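Local structure of fatty Acyl-Adenylate Ligase (Escherichia coli, 3PBK) at residues A[275-280]-A[303-308]; A[256-261]-A[280-285]. The protein belongs to the AMP-binding enzyme family of the ANL clan. All coordinates share one frame; numbering follows the deposited sequence.

Both contacts belong to the AMP-binding part of the chain and share helix 277-285, with Y280 common to the two. Along the sequence their segments alternate: 256-261, then 275-280, then 280-285, then 303-308. Interaction 1 joins the start of the helix, just after strand 272-275, to neighbouring strand 302-305 in the large mixed sheet and the loop after it, and reaches the bound 1ZZ through G306, A307 and E308. Interaction 2 lies farther out, where the same helix packs on the start of helix 260-267. The contact centres are 12 Å apart, and W261 bridges them by touching A275 and G279. One helix thus connects the ligand-binding loop with the outer packing of its domain.

Interaction 1 (A[275-280]-A[303-308]). With 1ZZ (5'-O-[(S)-(dodecanoyloxy)(hydroxy)phosphoryl]adenosine), chain C.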
loop_
_atom_site.group_PDB
_atom_site.type_symbol
_atom_site.label_atom_id
_atom_site.label_comp_id
_atom_site.label_asym_id
_atom_site.label_seq_id
_atom_site.Cartn_x
_atom_site.Cartn_y
_atom_site.Cartn_z
ATOM N N ALA A 275 -4.495 -4.026 7.017
ATOM C CA ALA A 275 -4.597 -4.632 5.700
ATOM C C ALA A 275 -5.448 -3.732 4.818
ATOM O O ALA A 275 -6.132 -2.844 5.320
ATOM C CB ALA A 275 -5.232 -6.000 5.822
ATOM N N PRO A 276 -5.419 -3.961 3.499
ATOM C CA PRO A 276 -6.324 -3.284 2.566
ATOM C C PRO A 276 -7.747 -3.831 2.688
ATOM O O PRO A 276 -7.937 -4.926 3.213
ATOM C CB PRO A 276 -5.764 -3.667 1.194
ATOM C CG PRO A 276 -4.479 -4.385 1.448
ATOM C CD PRO A 276 -4.559 -4.935 2.815
ATOM N N PRO A 277 -8.739 -3.091 2.185
ATOM C CA PRO A 277 -10.135 -3.516 2.214
ATOM C C PRO A 277 -10.325 -4.982 1.853
ATOM O O PRO A 277 -11.065 -5.681 2.546
ATOM C CB PRO A 277 -10.766 -2.645 1.144
ATOM C CG PRO A 277 -10.012 -1.414 1.210
ATOM C CD PRO A 277 -8.591 -1.793 1.518
ATOM N N PHE A 278 -9.677 -5.446 0.790
ATOM C CA PHE A 278 -9.875 -6.823 0.336
ATOM C C PHE A 278 -9.303 -7.863 1.293
ATOM O O PHE A 278 -9.783 -8.990 1.330
ATOM C CB PHE A 278 -9.306 -7.044 -1.076
ATOM C CG PHE A 278 -7.806 -7.119 -1.123
ATOM C CD1 PHE A 278 -7.152 -8.309 -0.831
ATOM C CD2 PHE A 278 -7.051 -5.999 -1.462
ATOM C CE1 PHE A 278 -5.767 -8.386 -0.866
ATOM C CE2 PHE A 278 -5.664 -6.062 -1.504
ATOM C CZ PHE A 278 -5.018 -7.259 -1.203
ATOM N N GLY A 279 -8.277 -7.506 2.053
ATOM C CA GLY A 279 -7.732 -8.443 3.015
ATOM C C GLY A 279 -8.801 -8.884 3.993
ATOM O O GLY A 279 -8.841 -10.032 4.425
ATOM N N TYR A 280 -9.677 -7.951 4.341
ATOM C CA TYR A 280 -10.756 -8.218 5.284
ATOM C C TYR A 280 -11.870 -8.989 4.606
ATOM O O TYR A 280 -12.418 -9.936 5.164
ATOM C CB TYR A 280 -11.300 -6.911 5.882
ATOM C CG TYR A 280 -10.401 -6.295 6.942
ATOM C CD1 TYR A 280 -10.438 -6.732 8.263
ATOM C CD2 TYR A 280 -9.507 -5.273 6.620
ATOM C CE1 TYR A 280 -9.608 -6.166 9.237
ATOM C CE2 TYR A 280 -8.667 -4.702 7.592
ATOM C CZ TYR A 280 -8.728 -5.154 8.892
ATOM O OH TYR A 280 -7.910 -4.594 9.846
ATOM N N ALA A 303 -7.453 -2.909 14.376
ATOM C CA ALA A 303 -7.552 -3.456 13.022
ATOM C C ALA A 303 -7.691 -2.318 12.003
ATOM O O ALA A 303 -8.754 -1.712 11.869
ATOM C CB ALA A 303 -8.725 -4.422 12.921
ATOM N N GLY A 304 -6.604 -2.029 11.296
ATOM C CA GLY A 304 -6.564 -0.901 10.387
ATOM C C GLY A 304 -6.945 -1.237 8.961
ATOM O O GLY A 304 -6.726 -2.356 8.492
ATOM N N ILE A 305 -7.529 -0.264 8.268
ATOM C CA ILE A 305 -7.881 -0.427 6.869
ATOM C C ILE A 305 -7.488 0.817 6.110
ATOM O O ILE A 305 -7.766 1.925 6.553
ATOM C CB ILE A 305 -9.386 -0.613 6.665
ATOM C CG1 ILE A 305 -9.972 -1.547 7.721
ATOM C CG2 ILE A 305 -9.669 -1.114 5.270
ATOM C CD1 ILE A 305 -10.656 -0.820 8.872
ATOM N N GLY A 306 -6.852 0.630 4.961
ATOM C CA GLY A 306 -6.492 1.736 4.099
ATOM C C GLY A 306 -5.912 1.169 2.824
ATOM O O GLY A 306 -5.966 -0.043 2.630
ATOM N N ALA A 307 -5.365 2.038 1.972
ATOM C CA ALA A 307 -4.719 1.659 0.711
ATOM C C ALA A 307 -5.625 1.862 -0.510
ATOM O O ALA A 307 -5.149 2.146 -1.615
ATOM C CB ALA A 307 -4.183 0.229 0.763
ATOM N N GLU A 308 -6.928 1.717 -0.306
ATOM C CA GLU A 308 -7.900 1.864 -1.375
ATOM C C GLU A 308 -9.157 2.346 -0.703
ATOM O O GLU A 308 -9.260 2.245 0.518
ATOM C CB GLU A 308 -8.136 0.517 -2.063
ATOM C CG GLU A 308 -6.912 0.026 -2.827
ATOM C CD GLU A 308 -6.984 -1.441 -3.196
ATOM O OE1 GLU A 308 -7.977 -1.822 -3.862
ATOM O OE2 GLU A 308 -6.043 -2.203 -2.834
HETATM P P 1ZZ C . 0.651 3.704 -1.628
HETATM C C1 1ZZ C . 1.913 -0.190 12.654
HETATM N N1 1ZZ C . -5.369 5.313 -0.914
HETATM O O1 1ZZ C . -1.337 2.387 0.707
HETATM C C2 1ZZ C . 1.635 0.961 11.724
HETATM N N2 1ZZ C . -5.573 4.931 1.260
HETATM O O2 1ZZ C . 0.606 3.473 0.005
HETATM C C3 1ZZ C . 0.901 0.664 10.420
HETATM N N3 1ZZ C . -7.841 5.841 -1.284
HETATM O O3 1ZZ C . 1.555 4.892 -2.177
HETATM C C4 1ZZ C . 0.484 1.912 9.619
HETATM N N4 1ZZ C . -9.142 5.702 0.630
HETATM O O4 1ZZ C . 1.089 2.573 -2.273
HETATM C C5 1ZZ C . -0.602 1.867 8.539
HETATM N N5 1ZZ C . -8.105 5.118 2.757
HETATM O O5 1ZZ C . -0.835 4.043 -2.104
HETATM C C6 1ZZ C . -0.416 2.946 7.504
HETATM O O6 1ZZ C . -3.475 4.934 -2.101
HETATM C C7 1ZZ C . -1.600 3.612 6.854
HETATM O O7 1ZZ C . -5.224 7.432 -3.885
HETATM C C8 1ZZ C . -1.416 4.120 5.441
HETATM O O8 1ZZ C . -2.778 8.383 -2.755
HETATM C C9 1ZZ C . -2.372 3.657 4.332
HETATM C C10 1ZZ C . -1.836 3.182 3.006
HETATM C C11 1ZZ C . -0.663 3.689 2.287
HETATM C C12 1ZZ C . -0.566 3.270 0.896
HETATM C C13 1ZZ C . -1.090 5.402 -2.352
HETATM C C14 1ZZ C . -2.518 5.792 -2.751
HETATM C C15 1ZZ C . -3.210 7.120 -2.391
HETATM C C16 1ZZ C . -4.590 6.816 -2.795
HETATM C C17 1ZZ C . -4.783 5.436 -2.268
HETATM C C18 1ZZ C . -4.704 4.982 0.192
HETATM C C19 1ZZ C . -6.832 5.267 0.760
HETATM C C20 1ZZ C . -6.738 5.489 -0.528
HETATM C C21 1ZZ C . -9.039 5.930 -0.651
HETATM C C22 1ZZ C . -8.004 5.353 1.371
#
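With chi1 at -76°, Y280 sets its ring anti to its own carbonyl carbon and sends the phenol to strand 302-305, while I305 places CG1 beside its backbone N and CG2 anti to it. The Y280 hydroxyl donates to G304 O (OH to O 2.9 Å), which lies in the plane of the ring at its edge. G304 O also accepts a bond from A275 N at 3.2 Å, nearly straight with N-H...O 168°, so two donors grip one buried carbonyl from opposite sides of its plane. I305 CG1 meets the Y280 ring obliquely, nearest CE2, and CG2 spreads under the backbone of P277. Strands 272-275 and 302-305 are parallel neighbours in the mixed sheet of this AMP-binding fold, and past I305 the chain turns into the loop that holds the ligand. There G306 O takes a CA-H...O contact from P276 CA (3.3 Å), and P277 CD lies 3.3 Å from G306 O. P277 CG packs over E308 CB. A307 N comes within 3.0 Å of N2 of 1ZZ, and E308 O lies near its C22. The E308 carboxylate instead reaches the edge of the F278 ring, OE2 to CE2 4.1 Å, with a long, weak ion pair to R545.

Interaction 2 (A[256-261]-A[280-285]); sequences MRPLQW and YELCQR
From CB, which points toward helix 277-285, the W261 side chain runs out with CG anti to the backbone N (chi1 170°), and its indole reaches across to the helix. The five-membered ring carries NE1, whose hydrogen bond goes to S273 OG on the adjoining strand rather than to the helix. On the benzo ring, W261 CE3 meets C283 SG at 3.7 Å, and CZ3 is the next atom along to approach that sulfur. This is an oblique sulfur-aromatic contact, the thiol lying neither squarely over the ring nor in its plane. At the tip, W261 CH2 comes down on one face of the Y280 ring, 3.8 Å from Y280 CE1 and offset toward the rim. The two rings form an edge-to-face pair with planes at 67° and centroids 5.2 Å apart.

The segment 256-261 is a junction between helices: R257 leaves the helix that ends at M256, a type I turn spans R257 to Q260, and helix 260-267 follows. In this alpha/beta domain the junction packs on helix 277-285, the helix that follows strand 272-275. P258 sits in the turn, its CB directed toward that helix. Its CG lies against L282 CD1, the two side chains crossing at about a right angle, and P258 CB lies 4.0 Å from C283 SG. With SG beside its own backbone N, C283 places the sulfur near both P258 CB and the W261 indole. L259 completes the contact with CD2, which rests on the backbone of C283, 3.4 Å from C283 O.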
loop_
_atom_site.group_PDB
_atom_site.type_symbol
_atom_site.label_atom_id
_atom_site.label_comp_id
_atom_site.label_asym_id
_atom_site.label_seq_id
_atom_site.Cartn_x
_atom_site.Cartn_y
_atom_site.Cartn_z
HETATM N N MSE A 256 -3.649 -17.577 -0.221
HETATM C CA MSE A 256 -4.143 -18.940 -0.385
HETATM C C MSE A 256 -4.958 -19.404 0.831
HETATM O O MSE A 256 -5.979 -20.075 0.678
HETATM C CB MSE A 256 -2.985 -19.899 -0.723
HETATM C CG MSE A 256 -2.814 -20.212 -2.238
HETATM SE SE MSE A 256 -3.164 -18.769 -3.595
HETATM C CE MSE A 256 -1.324 -18.172 -3.991
ATOM N N ARG A 257 -4.524 -19.035 2.031
ATOM C CA ARG A 257 -5.323 -19.295 3.223
ATOM C C ARG A 257 -5.515 -18.035 4.086
ATOM O O ARG A 257 -4.875 -17.883 5.139
ATOM C CB ARG A 257 -4.712 -20.418 4.059
ATOM C CG ARG A 257 -4.350 -21.678 3.286
ATOM C CD ARG A 257 -3.769 -22.723 4.250
ATOM N NE ARG A 257 -2.822 -23.645 3.618
ATOM C CZ ARG A 257 -2.334 -24.732 4.214
ATOM N NH1 ARG A 257 -2.710 -25.030 5.457
ATOM N NH2 ARG A 257 -1.475 -25.522 3.569
ATOM N N PRO A 258 -6.410 -17.134 3.645
ATOM C CA PRO A 258 -6.700 -15.897 4.370
ATOM C C PRO A 258 -6.740 -16.107 5.877
ATOM O O PRO A 258 -6.036 -15.427 6.600
ATOM C CB PRO A 258 -8.090 -15.518 3.858
ATOM C CG PRO A 258 -8.127 -16.044 2.482
ATOM C CD PRO A 258 -7.250 -17.273 2.444
ATOM N N LEU A 259 -7.542 -17.049 6.344
ATOM C CA LEU A 259 -7.775 -17.195 7.774
ATOM C C LEU A 259 -6.510 -17.436 8.599
ATOM O O LEU A 259 -6.502 -17.272 9.827
ATOM C CB LEU A 259 -8.808 -18.289 8.030
ATOM C CG LEU A 259 -10.263 -17.812 7.984
ATOM C CD1 LEU A 259 -10.604 -17.050 9.262
ATOM C CD2 LEU A 259 -10.574 -16.973 6.730
ATOM N N GLN A 260 -5.430 -17.809 7.937
ATOM C CA GLN A 260 -4.187 -17.999 8.663
ATOM C C GLN A 260 -3.698 -16.686 9.295
ATOM O O GLN A 260 -2.908 -16.687 10.238
ATOM C CB GLN A 260 -3.141 -18.664 7.768
ATOM C CG GLN A 260 -3.421 -20.151 7.557
ATOM C CD GLN A 260 -3.485 -20.926 8.877
ATOM O OE1 GLN A 260 -2.455 -21.338 9.418
ATOM N NE2 GLN A 260 -4.695 -21.132 9.391
ATOM N N TRP A 261 -4.203 -15.570 8.781
ATOM C CA TRP A 261 -3.902 -14.242 9.306
ATOM C C TRP A 261 -4.550 -14.076 10.668
ATOM O O TRP A 261 -3.901 -13.693 11.632
ATOM C CB TRP A 261 -4.409 -13.175 8.326
ATOM C CG TRP A 261 -4.390 -11.775 8.820
ATOM C CD1 TRP A 261 -3.496 -11.228 9.670
ATOM C CD2 TRP A 261 -5.300 -10.726 8.463
ATOM N NE1 TRP A 261 -3.795 -9.908 9.886
ATOM C CE2 TRP A 261 -4.897 -9.577 9.152
ATOM C CE3 TRP A 261 -6.422 -10.655 7.638
ATOM C CZ2 TRP A 261 -5.576 -8.362 9.036
ATOM C CZ3 TRP A 261 -7.093 -9.446 7.524
ATOM C CH2 TRP A 261 -6.669 -8.319 8.217
ATOM N N TYR A 280 -9.677 -7.951 4.341
ATOM C CA TYR A 280 -10.756 -8.218 5.284
ATOM C C TYR A 280 -11.870 -8.989 4.606
ATOM O O TYR A 280 -12.418 -9.936 5.164
ATOM C CB TYR A 280 -11.300 -6.911 5.882
ATOM C CG TYR A 280 -10.401 -6.295 6.942
ATOM C CD1 TYR A 280 -10.438 -6.732 8.263
ATOM C CD2 TYR A 280 -9.507 -5.273 6.620
ATOM C CE1 TYR A 280 -9.608 -6.166 9.237
ATOM C CE2 TYR A 280 -8.667 -4.702 7.592
ATOM C CZ TYR A 280 -8.728 -5.154 8.892
ATOM O OH TYR A 280 -7.910 -4.594 9.846
ATOM N N GLU A 281 -12.200 -8.577 3.393
ATOM C CA GLU A 281 -13.267 -9.216 2.646
ATOM C C GLU A 281 -12.920 -10.663 2.314
ATOM O O GLU A 281 -13.737 -11.557 2.508
ATOM C CB GLU A 281 -13.565 -8.423 1.381
ATOM C CG GLU A 281 -14.824 -8.849 0.674
ATOM C CD GLU A 281 -14.551 -9.906 -0.368
ATOM O OE1 GLU A 281 -13.354 -10.170 -0.645
ATOM O OE2 GLU A 281 -15.532 -10.466 -0.911
ATOM N N LEU A 282 -11.704 -10.887 1.821
ATOM C CA LEU A 282 -11.221 -12.229 1.536
ATOM C C LEU A 282 -11.561 -13.152 2.697
ATOM O O LEU A 282 -12.147 -14.208 2.504
ATOM C CB LEU A 282 -9.708 -12.214 1.331
ATOM C CG LEU A 282 -9.069 -12.872 0.100
ATOM C CD1 LEU A 282 -7.750 -13.490 0.501
ATOM C CD2 LEU A 282 -9.943 -13.927 -0.520
ATOM N N CYS A 283 -11.201 -12.742 3.909
ATOM C CA CYS A 283 -11.444 -13.541 5.114
ATOM C C CYS A 283 -12.887 -13.981 5.325
ATOM O O CYS A 283 -13.182 -15.172 5.411
ATOM C CB CYS A 283 -10.984 -12.786 6.356
ATOM S SG CYS A 283 -9.229 -12.929 6.666
ATOM N N GLN A 284 -13.777 -13.007 5.444
ATOM C CA GLN A 284 -15.179 -13.293 5.721
ATOM C C GLN A 284 -15.816 -14.084 4.576
ATOM O O GLN A 284 -16.741 -14.861 4.779
ATOM C CB GLN A 284 -15.928 -11.987 6.037
ATOM C CG GLN A 284 -17.435 -12.044 5.892
ATOM C CD GLN A 284 -17.885 -11.579 4.524
ATOM O OE1 GLN A 284 -17.211 -10.768 3.876
ATOM N NE2 GLN A 284 -19.023 -12.088 4.071
ATOM N N ARG A 285 -15.287 -13.905 3.375
ATOM C CA ARG A 285 -15.742 -14.648 2.200
ATOM C C ARG A 285 -15.359 -16.132 2.264
ATOM O O ARG A 285 -16.098 -16.996 1.800
ATOM C CB ARG A 285 -15.145 -14.024 0.932
ATOM C CG ARG A 285 -15.908 -14.271 -0.361
ATOM C CD ARG A 285 -15.347 -13.398 -1.484
ATOM N NE ARG A 285 -14.190 -14.002 -2.140
ATOM C CZ ARG A 285 -13.199 -13.315 -2.705
ATOM N NH1 ARG A 285 -13.209 -11.987 -2.672
ATOM N NH2 ARG A 285 -12.189 -13.955 -3.293
#